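Phosphodiesterase (Salpingoeca rosetta, PDB 7D7P) is an all-helical metal-binding protein of the cyclic nucleotide phosphodiesterase family, a member of the HD-type superfamily, with zinc and magnesium ions bound in the model. Local coordinates at residues 93-97 and 141-145; 104-108 and 277-281; 152-157 and 285-289; 262-266 and 340-344; 271-276 and 308-312. Residues are numbered along the deposited sequence.

Contact 1. Residues 93-97 and 141-145; sequences WLQKV and IAALS
Both segments are helical, 93-97 within helix 87-99 and 141-145 on helix 133-145. Their short axes run in roughly the same direction, 31° apart, and come no closer than 11.5 Å, so side chains fill the gap. The backbones are nearest at Val97 and Ser145, with CA atoms 7.0 Å apart. Trp93, chi1 t and chi2 near 79°, sends its six-membered ring across: Trp93 CZ2 lies 3.9 Å from Ile141 CG2, and Trp93 CH2 lies 3.8 Å from Leu144 CD2. With Leu144 at chi1 -146° and chi2 43°, and Leu94 m, t, the same Leu144 methyl meets Leu94 CD2 at 3.5 Å, while Val97 CG1 is 4.3 Å from Leu144 CG and 3.9 Å from Leu144 O. The polar link is a water, which accepts from Trp93 NE1 at 3.0 Å and donates to Ser145 OG at 2.9 Å. Ser145, chi1 m, gives its own proton back to its helix, Ser145 OG to Ile141 O at 2.9 Å. Helix 109-126 packs against Val97 and Leu144, and helix 174-187 against Trp93. This is hydrophobic helix-helix packing of an all-alpha HD-type phosphodiesterase domain, directly before the zinc-site residues His146 and Asp147.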
# COMPACT_ATOMS: atom_id res chain seq x y z
N TRP A 93 -11.14 -17.14 -39.02
CA TRP A 93 -11.35 -16.00 -38.13
C TRP A 93 -10.14 -15.76 -37.24
O TRP A 93 -9.69 -14.62 -37.08
CB TRP A 93 -12.61 -16.23 -37.29
CG TRP A 93 -12.80 -15.26 -36.17
CD1 TRP A 93 -13.28 -13.98 -36.26
CD2 TRP A 93 -12.54 -15.49 -34.78
NE1 TRP A 93 -13.32 -13.40 -35.01
CE2 TRP A 93 -12.87 -14.31 -34.09
CE3 TRP A 93 -12.05 -16.58 -34.05
CZ2 TRP A 93 -12.73 -14.18 -32.71
CZ3 TRP A 93 -11.91 -16.45 -32.68
CH2 TRP A 93 -12.25 -15.26 -32.02
N LEU A 94 -9.58 -16.83 -36.67
CA LEU A 94 -8.37 -16.71 -35.86
C LEU A 94 -7.24 -16.05 -36.64
O LEU A 94 -6.55 -15.16 -36.13
CB LEU A 94 -7.93 -18.08 -35.35
CG LEU A 94 -8.72 -18.67 -34.19
CD1 LEU A 94 -8.23 -20.07 -33.85
CD2 LEU A 94 -8.61 -17.76 -32.98
N GLN A 95 -7.04 -16.48 -37.89
CA GLN A 95 -6.00 -15.88 -38.73
C GLN A 95 -6.27 -14.40 -38.97
O GLN A 95 -5.36 -13.56 -38.85
CB GLN A 95 -5.90 -16.63 -40.05
CG GLN A 95 -4.89 -16.05 -41.03
CD GLN A 95 -4.85 -16.81 -42.34
OE1 GLN A 95 -5.89 -17.20 -42.88
NE2 GLN A 95 -3.65 -17.04 -42.85
N LYS A 96 -7.52 -14.05 -39.29
CA LYS A 96 -7.84 -12.65 -39.55
C LYS A 96 -7.69 -11.80 -38.29
O LYS A 96 -7.30 -10.63 -38.37
CB LYS A 96 -9.26 -12.52 -40.10
CG LYS A 96 -9.64 -11.11 -40.51
CD LYS A 96 -8.77 -10.60 -41.65
CE LYS A 96 -9.26 -9.24 -42.15
NZ LYS A 96 -8.62 -8.86 -43.45
N VAL A 97 -7.99 -12.37 -37.11
CA VAL A 97 -7.76 -11.65 -35.86
C VAL A 97 -6.28 -11.32 -35.69
O VAL A 97 -5.91 -10.19 -35.36
CB VAL A 97 -8.30 -12.46 -34.66
CG1 VAL A 97 -7.83 -11.83 -33.35
CG2 VAL A 97 -9.82 -12.52 -34.70
N ILE A 141 -14.75 -14.50 -27.79
CA ILE A 141 -14.53 -13.59 -28.90
C ILE A 141 -14.06 -12.23 -28.39
O ILE A 141 -13.13 -11.63 -28.94
CB ILE A 141 -15.81 -13.46 -29.75
CG1 ILE A 141 -16.16 -14.81 -30.38
CG2 ILE A 141 -15.64 -12.39 -30.82
CD1 ILE A 141 -17.52 -14.83 -31.07
N ALA A 142 -14.70 -11.72 -27.33
CA ALA A 142 -14.34 -10.41 -26.81
C ALA A 142 -12.91 -10.38 -26.30
O ALA A 142 -12.18 -9.40 -26.53
CB ALA A 142 -15.31 -10.01 -25.69
N ALA A 143 -12.48 -11.44 -25.61
CA ALA A 143 -11.13 -11.46 -25.05
C ALA A 143 -10.07 -11.43 -26.14
O ALA A 143 -9.06 -10.72 -26.02
CB ALA A 143 -10.95 -12.70 -24.17
N LEU A 144 -10.28 -12.19 -27.22
CA LEU A 144 -9.30 -12.22 -28.29
C LEU A 144 -9.32 -10.95 -29.13
O LEU A 144 -8.30 -10.58 -29.72
CB LEU A 144 -9.55 -13.44 -29.18
CG LEU A 144 -8.36 -14.15 -29.82
CD1 LEU A 144 -7.21 -14.32 -28.85
CD2 LEU A 144 -8.83 -15.50 -30.33
N SER A 145 -10.45 -10.26 -29.17
CA SER A 145 -10.65 -9.08 -30.01
C SER A 145 -10.48 -7.77 -29.26
O SER A 145 -10.62 -6.70 -29.86
CB SER A 145 -12.05 -9.12 -30.63
OG SER A 145 -12.27 -10.31 -31.37
O HOH W 1 -13.56 -10.61 -33.94

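Contact 2. Residues 104-108 and 277-281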
# COMPACT_ATOMS: atom_id res chain seq x y z
N ASN A 104 3.40 -4.74 -31.80
CA ASN A 104 3.78 -3.93 -30.66
C ASN A 104 4.52 -4.78 -29.63
O ASN A 104 4.38 -6.00 -29.61
CB ASN A 104 2.54 -3.30 -30.02
CG ASN A 104 1.77 -2.42 -30.99
OD1 ASN A 104 2.34 -1.52 -31.62
ND2 ASN A 104 0.47 -2.67 -31.12
N PRO A 105 5.32 -4.14 -28.76
CA PRO A 105 5.99 -4.91 -27.70
C PRO A 105 5.02 -5.57 -26.73
O PRO A 105 5.24 -6.72 -26.32
CB PRO A 105 6.86 -3.86 -27.00
CG PRO A 105 7.06 -2.79 -28.02
CD PRO A 105 5.79 -2.75 -28.83
N PHE A 106 3.95 -4.88 -26.34
CA PHE A 106 2.98 -5.42 -25.39
C PHE A 106 1.63 -5.71 -26.04
O PHE A 106 1.14 -6.84 -25.97
CB PHE A 106 2.79 -4.45 -24.21
CG PHE A 106 1.89 -4.98 -23.13
CD1 PHE A 106 0.51 -4.86 -23.23
CD2 PHE A 106 2.41 -5.60 -22.00
CE1 PHE A 106 -0.33 -5.35 -22.25
CE2 PHE A 106 1.58 -6.09 -21.01
CZ PHE A 106 0.21 -5.96 -21.13
N HIS A 107 1.00 -4.71 -26.66
CA HIS A 107 -0.36 -4.86 -27.18
C HIS A 107 -0.29 -5.56 -28.53
O HIS A 107 -0.44 -4.96 -29.60
CB HIS A 107 -1.06 -3.51 -27.27
CG HIS A 107 -1.39 -2.91 -25.94
ND1 HIS A 107 -0.58 -1.99 -25.31
CD2 HIS A 107 -2.45 -3.10 -25.11
CE1 HIS A 107 -1.12 -1.64 -24.16
NE2 HIS A 107 -2.25 -2.30 -24.01
N ASN A 108 -0.05 -6.87 -28.48
CA ASN A 108 0.15 -7.67 -29.68
C ASN A 108 -0.73 -8.92 -29.65
O ASN A 108 -1.56 -9.09 -28.75
CB ASN A 108 1.63 -8.05 -29.82
CG ASN A 108 2.21 -8.64 -28.54
OD1 ASN A 108 1.60 -9.50 -27.91
ND2 ASN A 108 3.40 -8.17 -28.16
N ARG A 277 7.95 -4.80 -21.55
CA ARG A 277 7.42 -4.52 -22.88
C ARG A 277 6.45 -3.35 -22.86
O ARG A 277 6.43 -2.54 -23.79
CB ARG A 277 6.74 -5.78 -23.43
CG ARG A 277 7.73 -6.86 -23.82
CD ARG A 277 7.05 -8.19 -24.09
NE ARG A 277 7.98 -9.13 -24.72
CZ ARG A 277 8.05 -9.34 -26.03
NH1 ARG A 277 7.26 -8.67 -26.85
NH2 ARG A 277 8.93 -10.21 -26.52
N LEU A 278 5.65 -3.23 -21.80
CA LEU A 278 4.75 -2.08 -21.68
C LEU A 278 5.53 -0.79 -21.49
O LEU A 278 5.17 0.25 -22.04
CB LEU A 278 3.77 -2.30 -20.52
CG LEU A 278 2.68 -1.23 -20.37
CD1 LEU A 278 1.72 -1.28 -21.55
CD2 LEU A 278 1.94 -1.39 -19.04
N GLN A 279 6.61 -0.84 -20.69
CA GLN A 279 7.45 0.34 -20.51
C GLN A 279 8.03 0.81 -21.84
O GLN A 279 8.14 2.02 -22.07
CB GLN A 279 8.57 0.02 -19.52
CG GLN A 279 9.42 1.23 -19.12
CD GLN A 279 10.65 0.84 -18.32
OE1 GLN A 279 11.36 -0.10 -18.67
NE2 GLN A 279 10.90 1.55 -17.23
N LYS A 280 8.39 -0.13 -22.72
CA LYS A 280 8.91 0.25 -24.03
C LYS A 280 7.86 1.01 -24.84
O LYS A 280 8.19 1.97 -25.55
CB LYS A 280 9.38 -0.99 -24.79
CG LYS A 280 10.22 -0.68 -26.02
CD LYS A 280 10.61 -1.95 -26.75
CE LYS A 280 12.11 -1.98 -27.03
NZ LYS A 280 12.46 -3.05 -28.01
N GLU A 281 6.60 0.59 -24.76
CA GLU A 281 5.53 1.34 -25.41
C GLU A 281 5.37 2.73 -24.80
O GLU A 281 5.20 3.72 -25.52
CB GLU A 281 4.22 0.57 -25.34
CG GLU A 281 4.23 -0.74 -26.11
CD GLU A 281 2.85 -1.35 -26.24
OE1 GLU A 281 1.87 -0.74 -25.76
OE2 GLU A 281 2.75 -2.44 -26.83
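Phe106 lays one ring face against Leu278, whose CD1 sits 4.3 Å from the ring centroid and 21° off the normal, a CH-pi contact; Phe106 CD2 also reaches Leu278 CB at 3.9 Å. Beside it, Pro105 packs along the helix, its CB 4.1 Å from Arg277 CB and its CG 3.9 Å from Lys280 CD. Most of the polar work falls to Glu281. Its OE2 accepts two consecutive backbone amides, Phe106 N at 2.8 Å and His107 N at 2.9 Å, while Glu281 OE1 accepts a hydrogen bond from His107 ND1 at 2.8 Å, lying near the plane of the imidazole. On the other side of the Pro105-Phe106 peptide, Arg277 NH1 donates to Pro105 O at 2.9 Å. The loop is also braced from within: Asn108 ND2 bonds Asn104 O at 2.8 Å and Asn104 ND2 bonds His107 O at 2.9 Å, the latter amide also reaching His150 O. Asn108 OD1 caps the next helix at His111 N, and the His107 ring stacks on that of His150. The His107 side chain lies about 4 Å from the zinc ion, and its bond to a carboxylate implies that ND1 carries a proton and that the ring's orientation is held.

Contact 3. Residues 152-157 and 285-289. With EDO (1,2-ethanediol), chain F.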
# COMPACT_ATOMS: atom_id res chain seq x y z
N GLY A 152 0.17 0.77 -29.66
CA GLY A 152 1.06 1.12 -28.57
C GLY A 152 0.91 2.52 -28.04
O GLY A 152 1.81 3.02 -27.36
N LEU A 153 -0.20 3.19 -28.34
CA LEU A 153 -0.47 4.54 -27.86
C LEU A 153 -1.77 4.54 -27.07
O LEU A 153 -2.71 3.80 -27.37
CB LEU A 153 -0.56 5.53 -29.03
CG LEU A 153 0.69 5.60 -29.91
CD1 LEU A 153 0.39 6.31 -31.22
CD2 LEU A 153 1.84 6.28 -29.18
N THR A 154 -1.81 5.38 -26.04
CA THR A 154 -2.93 5.39 -25.11
C THR A 154 -4.05 6.32 -25.61
O THR A 154 -3.90 7.06 -26.59
CB THR A 154 -2.47 5.82 -23.72
OG1 THR A 154 -3.50 5.56 -22.77
CG2 THR A 154 -2.16 7.31 -23.70
N ASN A 155 -5.18 6.27 -24.91
CA ASN A 155 -6.32 7.12 -25.26
C ASN A 155 -5.97 8.59 -25.11
O ASN A 155 -6.45 9.43 -25.90
CB ASN A 155 -7.53 6.78 -24.39
CG ASN A 155 -8.33 5.62 -24.95
OD1 ASN A 155 -8.39 5.41 -26.16
ND2 ASN A 155 -8.99 4.88 -24.06
N ALA A 156 -5.17 8.94 -24.11
CA ALA A 156 -4.78 10.33 -23.90
C ALA A 156 -4.03 10.88 -25.10
O ALA A 156 -4.18 12.06 -25.45
CB ALA A 156 -3.94 10.45 -22.62
N PHE A 157 -3.21 10.05 -25.74
CA PHE A 157 -2.51 10.49 -26.94
C PHE A 157 -3.49 10.86 -28.05
O PHE A 157 -3.34 11.90 -28.71
CB PHE A 157 -1.54 9.41 -27.43
CG PHE A 157 -0.92 9.73 -28.77
CD1 PHE A 157 0.22 10.50 -28.85
CD2 PHE A 157 -1.51 9.28 -29.94
CE1 PHE A 157 0.78 10.81 -30.07
CE2 PHE A 157 -0.96 9.58 -31.17
CZ PHE A 157 0.19 10.35 -31.24
N GLN A 285 5.85 6.34 -26.77
CA GLN A 285 4.80 7.35 -26.85
C GLN A 285 5.31 8.72 -26.42
O GLN A 285 5.03 9.73 -27.09
CB GLN A 285 3.60 6.94 -25.98
CG GLN A 285 2.51 8.00 -25.94
CD GLN A 285 1.29 7.58 -25.16
OE1 GLN A 285 0.85 6.43 -25.23
NE2 GLN A 285 0.72 8.51 -24.40
N VAL A 286 6.05 8.78 -25.31
CA VAL A 286 6.64 10.04 -24.86
C VAL A 286 7.55 10.62 -25.93
O VAL A 286 7.57 11.84 -26.16
CB VAL A 286 7.39 9.82 -23.53
CG1 VAL A 286 8.39 10.94 -23.28
CG2 VAL A 286 6.40 9.72 -22.38
N GLU A 287 8.31 9.76 -26.61
CA GLU A 287 9.16 10.22 -27.71
C GLU A 287 8.33 10.77 -28.86
O GLU A 287 8.69 11.79 -29.46
CB GLU A 287 10.06 9.07 -28.17
CG GLU A 287 10.44 9.08 -29.63
CD GLU A 287 11.21 7.83 -30.03
OE1 GLU A 287 12.08 7.39 -29.25
OE2 GLU A 287 10.94 7.28 -31.12
N LEU A 288 7.21 10.12 -29.17
CA LEU A 288 6.33 10.63 -30.22
C LEU A 288 5.61 11.90 -29.78
O LEU A 288 5.38 12.80 -30.60
CB LEU A 288 5.31 9.57 -30.62
CG LEU A 288 4.31 9.94 -31.73
CD1 LEU A 288 5.05 10.27 -33.02
CD2 LEU A 288 3.31 8.82 -31.97
N GLU A 289 5.27 12.01 -28.49
CA GLU A 289 4.54 13.18 -28.01
C GLU A 289 5.44 14.42 -28.01
O GLU A 289 4.97 15.53 -28.27
CB GLU A 289 3.97 12.92 -26.62
CG GLU A 289 2.69 12.10 -26.62
CD GLU A 289 2.31 11.55 -25.25
OE1 GLU A 289 3.18 11.54 -24.35
OE2 GLU A 289 1.15 11.13 -25.08
C1 EDO F . -2.92 3.45 -30.61
O1 EDO F . -2.97 2.35 -29.71
C2 EDO F . -3.81 3.19 -31.82
O2 EDO F . -3.55 4.19 -32.82
O HOH W 2 1.86 3.82 -24.56
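Gln285 gives up the most surface here, and its extended side chain, with chi1 and chi2 both t, explains why: it carries the amide from helix 268-291 to the backbone just ahead of helix 155-161. Gln285 OE1 accepts from Thr154 N at 3.0 Å, and a water joins the same oxygen to Gly152 O, 2.9 Å from each. The other half of the amide turns back to its own helix, Gln285 NE2 donating to Glu289 OE2 at 2.7 Å. Phe157 comes next. Pointing toward the facing helix with chi1 t, it puts CZ 3.6 Å from Leu288 CD2, while CD1 meets Glu289 CG at 3.7 Å near the plane of the ring. Leu288 completes the trio, because its CD2 also touches Leu153 CD1 at 3.9 Å; Leu153 CD2 in turn covers Gln285 CB at 3.7 Å. A 1,2-ethanediol, probably from the crystallisation liquor, pairs with the Leu153 backbone: Leu153 N donates to its O1 at 3.2 Å and that O1 donates to Leu153 O at 2.8 Å. In this all-helical phosphodiesterase fold, Gln285 thus holds against helix 268-291 the turn leading to Thr154, the N-cap position of helix 155-161, whose side chain is about 9 Å from the magnesium ion.

Contact 4. Residues 262-266 and 340-344; sequences HNPIK and TIDAN
Asn344 supplies both hydrogen bonds, its amide holding the turn between helices 245-260 and 268-291 of this all-alpha phosphodiesterase fold. With chi1 m and chi2 near -30°, Asn344 ND2 donates to Pro264 O at 2.8 Å and to Lys266 O at 2.9 Å, one nitrogen bridging two carbonyls two residues apart. Segment 340-344 is regular helix. In 262-266, residues 262-264 take helical backbone angles but do not form a regular helix, Ile265 follows at -106/16, and Lys266 opens out to -112/166. The closest CA atoms are those of Pro264 and Ile341, 5.5 Å apart. Around the polar pair, Ile341 (chi1 m, chi2 t) brings CG1 to 3.9 Å from Ile265 CG2 and 4.4 Å from Pro264 CB. Lys266 points its CA-to-CB bond away, and its NZ bonds Phe56 O and Trp54 O. Helix 305-330 packs on this core through Val320, Ile316 and His324. Thr340, chi1 m, lays its methyl over the turn, with Thr340 CG2 3.6 Å from Ile265 C and 3.7 Å from Lys266 O.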
# COMPACT_ATOMS: atom_id res chain seq x y z
N HIS A 262 -3.29 -9.14 -16.61
CA HIS A 262 -2.74 -10.45 -16.28
C HIS A 262 -1.31 -10.39 -15.75
O HIS A 262 -0.84 -11.39 -15.18
CB HIS A 262 -2.79 -11.38 -17.50
CG HIS A 262 -2.10 -10.84 -18.71
ND1 HIS A 262 -0.73 -10.73 -18.80
CD2 HIS A 262 -2.59 -10.37 -19.89
CE1 HIS A 262 -0.40 -10.22 -19.98
NE2 HIS A 262 -1.52 -10.00 -20.66
N ASN A 263 -0.61 -9.27 -15.91
CA ASN A 263 0.80 -9.20 -15.52
C ASN A 263 1.03 -9.53 -14.04
O ASN A 263 1.88 -10.40 -13.76
CB ASN A 263 1.36 -7.82 -15.86
CG ASN A 263 1.74 -7.69 -17.32
OD1 ASN A 263 1.34 -8.50 -18.15
ND2 ASN A 263 2.52 -6.66 -17.64
N PRO A 264 0.34 -8.92 -13.07
CA PRO A 264 0.67 -9.19 -11.66
C PRO A 264 0.17 -10.53 -11.14
O PRO A 264 0.52 -10.89 -10.01
CB PRO A 264 -0.00 -8.03 -10.91
CG PRO A 264 -0.45 -7.06 -11.97
CD PRO A 264 -0.71 -7.89 -13.17
N ILE A 265 -0.63 -11.28 -11.89
CA ILE A 265 -1.15 -12.55 -11.42
C ILE A 265 -0.44 -13.73 -12.10
O ILE A 265 -0.93 -14.85 -12.06
CB ILE A 265 -2.67 -12.64 -11.59
CG1 ILE A 265 -3.08 -12.48 -13.06
CG2 ILE A 265 -3.37 -11.59 -10.73
CD1 ILE A 265 -4.57 -12.57 -13.29
N LYS A 266 0.70 -13.48 -12.72
CA LYS A 266 1.54 -14.48 -13.35
C LYS A 266 2.84 -14.65 -12.58
O LYS A 266 3.18 -13.82 -11.73
CB LYS A 266 1.82 -14.09 -14.81
CG LYS A 266 0.61 -14.19 -15.73
CD LYS A 266 0.20 -15.64 -15.93
CE LYS A 266 -0.99 -15.75 -16.88
NZ LYS A 266 -1.31 -17.17 -17.19
N THR A 340 -0.22 -14.57 -5.24
CA THR A 340 0.64 -14.31 -6.39
C THR A 340 0.98 -12.83 -6.50
O THR A 340 2.13 -12.46 -6.75
CB THR A 340 -0.02 -14.81 -7.67
OG1 THR A 340 -0.27 -16.22 -7.57
CG2 THR A 340 0.87 -14.55 -8.87
N ILE A 341 -0.02 -11.97 -6.31
CA ILE A 341 0.21 -10.53 -6.36
C ILE A 341 1.21 -10.11 -5.30
O ILE A 341 2.11 -9.29 -5.56
CB ILE A 341 -1.13 -9.78 -6.22
CG1 ILE A 341 -1.97 -9.93 -7.49
CG2 ILE A 341 -0.90 -8.31 -5.89
CD1 ILE A 341 -3.44 -9.63 -7.30
N ASP A 342 1.10 -10.67 -4.09
CA ASP A 342 2.01 -10.29 -3.01
C ASP A 342 3.43 -10.76 -3.29
O ASP A 342 4.39 -10.02 -3.03
CB ASP A 342 1.50 -10.85 -1.68
CG ASP A 342 0.32 -10.08 -1.14
OD1 ASP A 342 0.03 -8.98 -1.66
OD2 ASP A 342 -0.34 -10.57 -0.19
N ALA A 343 3.59 -11.98 -3.81
CA ALA A 343 4.93 -12.47 -4.14
C ALA A 343 5.60 -11.58 -5.17
O ALA A 343 6.79 -11.26 -5.05
CB ALA A 343 4.85 -13.92 -4.63
N ASN A 344 4.86 -11.17 -6.21
CA ASN A 344 5.42 -10.26 -7.20
C ASN A 344 5.70 -8.89 -6.59
O ASN A 344 6.73 -8.27 -6.88
CB ASN A 344 4.48 -10.13 -8.39
CG ASN A 344 4.40 -11.40 -9.22
OD1 ASN A 344 5.37 -12.16 -9.30
ND2 ASN A 344 3.26 -11.63 -9.86

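Contact 5. Residues 271-276 and 308-312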
# COMPACT_ATOMS: atom_id res chain seq x y z
N ASN A 271 5.75 -11.66 -15.16
CA ASN A 271 5.44 -10.29 -14.75
C ASN A 271 6.49 -9.31 -15.28
O ASN A 271 6.14 -8.24 -15.80
CB ASN A 271 5.35 -10.21 -13.23
CG ASN A 271 4.72 -8.91 -12.73
OD1 ASN A 271 4.54 -8.72 -11.52
ND2 ASN A 271 4.37 -8.02 -13.65
N LYS A 272 7.77 -9.67 -15.18
CA LYS A 272 8.83 -8.73 -15.54
C LYS A 272 8.95 -8.55 -17.04
O LYS A 272 9.16 -7.43 -17.52
CB LYS A 272 10.16 -9.21 -14.95
CG LYS A 272 11.28 -8.19 -15.05
CD LYS A 272 12.61 -8.78 -14.63
CE LYS A 272 13.65 -7.69 -14.41
NZ LYS A 272 13.67 -6.73 -15.54
N ARG A 273 8.84 -9.63 -17.81
CA ARG A 273 9.01 -9.53 -19.26
C ARG A 273 7.90 -8.70 -19.90
O ARG A 273 8.16 -7.88 -20.79
CB ARG A 273 9.06 -10.92 -19.89
CG ARG A 273 10.31 -11.71 -19.55
CD ARG A 273 10.20 -13.15 -20.03
NE ARG A 273 10.31 -13.26 -21.48
CZ ARG A 273 10.10 -14.39 -22.16
NH1 ARG A 273 9.76 -15.50 -21.52
NH2 ARG A 273 10.23 -14.39 -23.48
N TRP A 274 6.66 -8.91 -19.46
CA TRP A 274 5.55 -8.15 -20.03
C TRP A 274 5.57 -6.70 -19.57
O TRP A 274 5.26 -5.79 -20.35
CB TRP A 274 4.22 -8.81 -19.67
CG TRP A 274 3.92 -10.04 -20.47
CD1 TRP A 274 4.12 -11.33 -20.10
CD2 TRP A 274 3.35 -10.08 -21.79
NE1 TRP A 274 3.71 -12.19 -21.10
CE2 TRP A 274 3.24 -11.44 -22.15
CE3 TRP A 274 2.93 -9.11 -22.70
CZ2 TRP A 274 2.72 -11.85 -23.38
CZ3 TRP A 274 2.42 -9.52 -23.92
CH2 TRP A 274 2.32 -10.88 -24.25
N SER A 275 5.93 -6.46 -18.30
CA SER A 275 6.01 -5.09 -17.80
C SER A 275 7.10 -4.30 -18.52
O SER A 275 6.93 -3.11 -18.80
CB SER A 275 6.24 -5.09 -16.30
OG SER A 275 5.07 -5.47 -15.60
N ALA A 276 8.23 -4.95 -18.81
CA ALA A 276 9.28 -4.29 -19.57
C ALA A 276 8.84 -3.97 -20.99
O ALA A 276 9.29 -2.98 -21.57
CB ALA A 276 10.55 -5.15 -19.59
N LEU A 308 10.99 0.77 -13.74
CA LEU A 308 10.05 -0.32 -13.92
C LEU A 308 9.55 -0.83 -12.57
O LEU A 308 8.34 -0.98 -12.36
CB LEU A 308 10.71 -1.45 -14.71
CG LEU A 308 9.81 -2.63 -15.08
CD1 LEU A 308 8.69 -2.18 -16.01
CD2 LEU A 308 10.62 -3.74 -15.72
N ALA A 309 10.47 -1.09 -11.64
CA ALA A 309 10.08 -1.60 -10.33
C ALA A 309 9.22 -0.60 -9.57
O ALA A 309 8.21 -0.97 -8.96
CB ALA A 309 11.32 -1.96 -9.52
N LYS A 310 9.59 0.68 -9.61
CA LYS A 310 8.82 1.70 -8.90
C LYS A 310 7.41 1.82 -9.48
O LYS A 310 6.44 2.00 -8.74
CB LYS A 310 9.55 3.05 -8.96
N GLY A 311 7.28 1.72 -10.81
CA GLY A 311 5.97 1.79 -11.41
C GLY A 311 5.11 0.59 -11.09
O GLY A 311 3.89 0.71 -10.90
N GLU A 312 5.72 -0.60 -11.01
CA GLU A 312 4.96 -1.80 -10.70
C GLU A 312 4.47 -1.80 -9.26
O GLU A 312 3.35 -2.24 -8.97
CB GLU A 312 5.82 -3.04 -10.97
CG GLU A 312 5.88 -3.45 -12.43
CD GLU A 312 4.53 -3.88 -12.97
OE1 GLU A 312 4.03 -3.21 -13.89
OE2 GLU A 312 3.98 -4.88 -12.47
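Van der Waals packing centres on Leu308, which points toward the other helix with chi1 t and chi2 p. Its CD1 rests on the backbone oxygen Ser275 O at 3.4 Å and lies 3.8 Å from Ser275 CB; the apolar pair is Leu308 CD2 with Ala276 CB, at 4.1 Å. The backbones approach most closely here, Ala276 and Leu308 having CA atoms 6.9 Å apart. Polar contact is made one turn on from Leu308, at Glu312: Asn271 ND2, one turn before Ser275, makes a weak hydrogen bond to Glu312 OE2 at 3.4 Å, and Ser275 OG comes within 3.0 Å of Glu312 OE1. That hydroxyl also lies 3.0 Å from Asn271 O in its own helix. The stronger partner of the Asn271 side chain is Trp348, whose indole NE1 bonds Asn271 OD1 from helix 336-359; Trp348 also packs on Ala309 and Glu312. The short axes pass 11.0 Å apart at 101°, nearly perpendicular, which keeps the buried patch small. It is a near-orthogonal helix crossing between helices 268-291 and 305-330 in the C-terminal part of the all-alpha phosphodiesterase fold.

How the contacts relate
From the N terminus, contact 1 is the first to close, pairing helix 87-99 with helix 133-145. Before it closes, the loop at 104-108 opens contact 2, so these two cross; contact 2 ends 169 residues later on helix 268-291. Contact 3 leaves from 152-157 and lands further down that helix, crossing contact 2 and touching it at Gly152 and Glu281. Contact 4 starts at 262-266 and closes on helix 336-359, enclosing contact 5 entirely; contacts 4 and 5 each cross contacts 2 and 3. Helix 268-291 thus carries contacts 5, 2 and 3 in order along its length, joining helix 305-330, the loop beside the zinc ion and the start of helix 155-161.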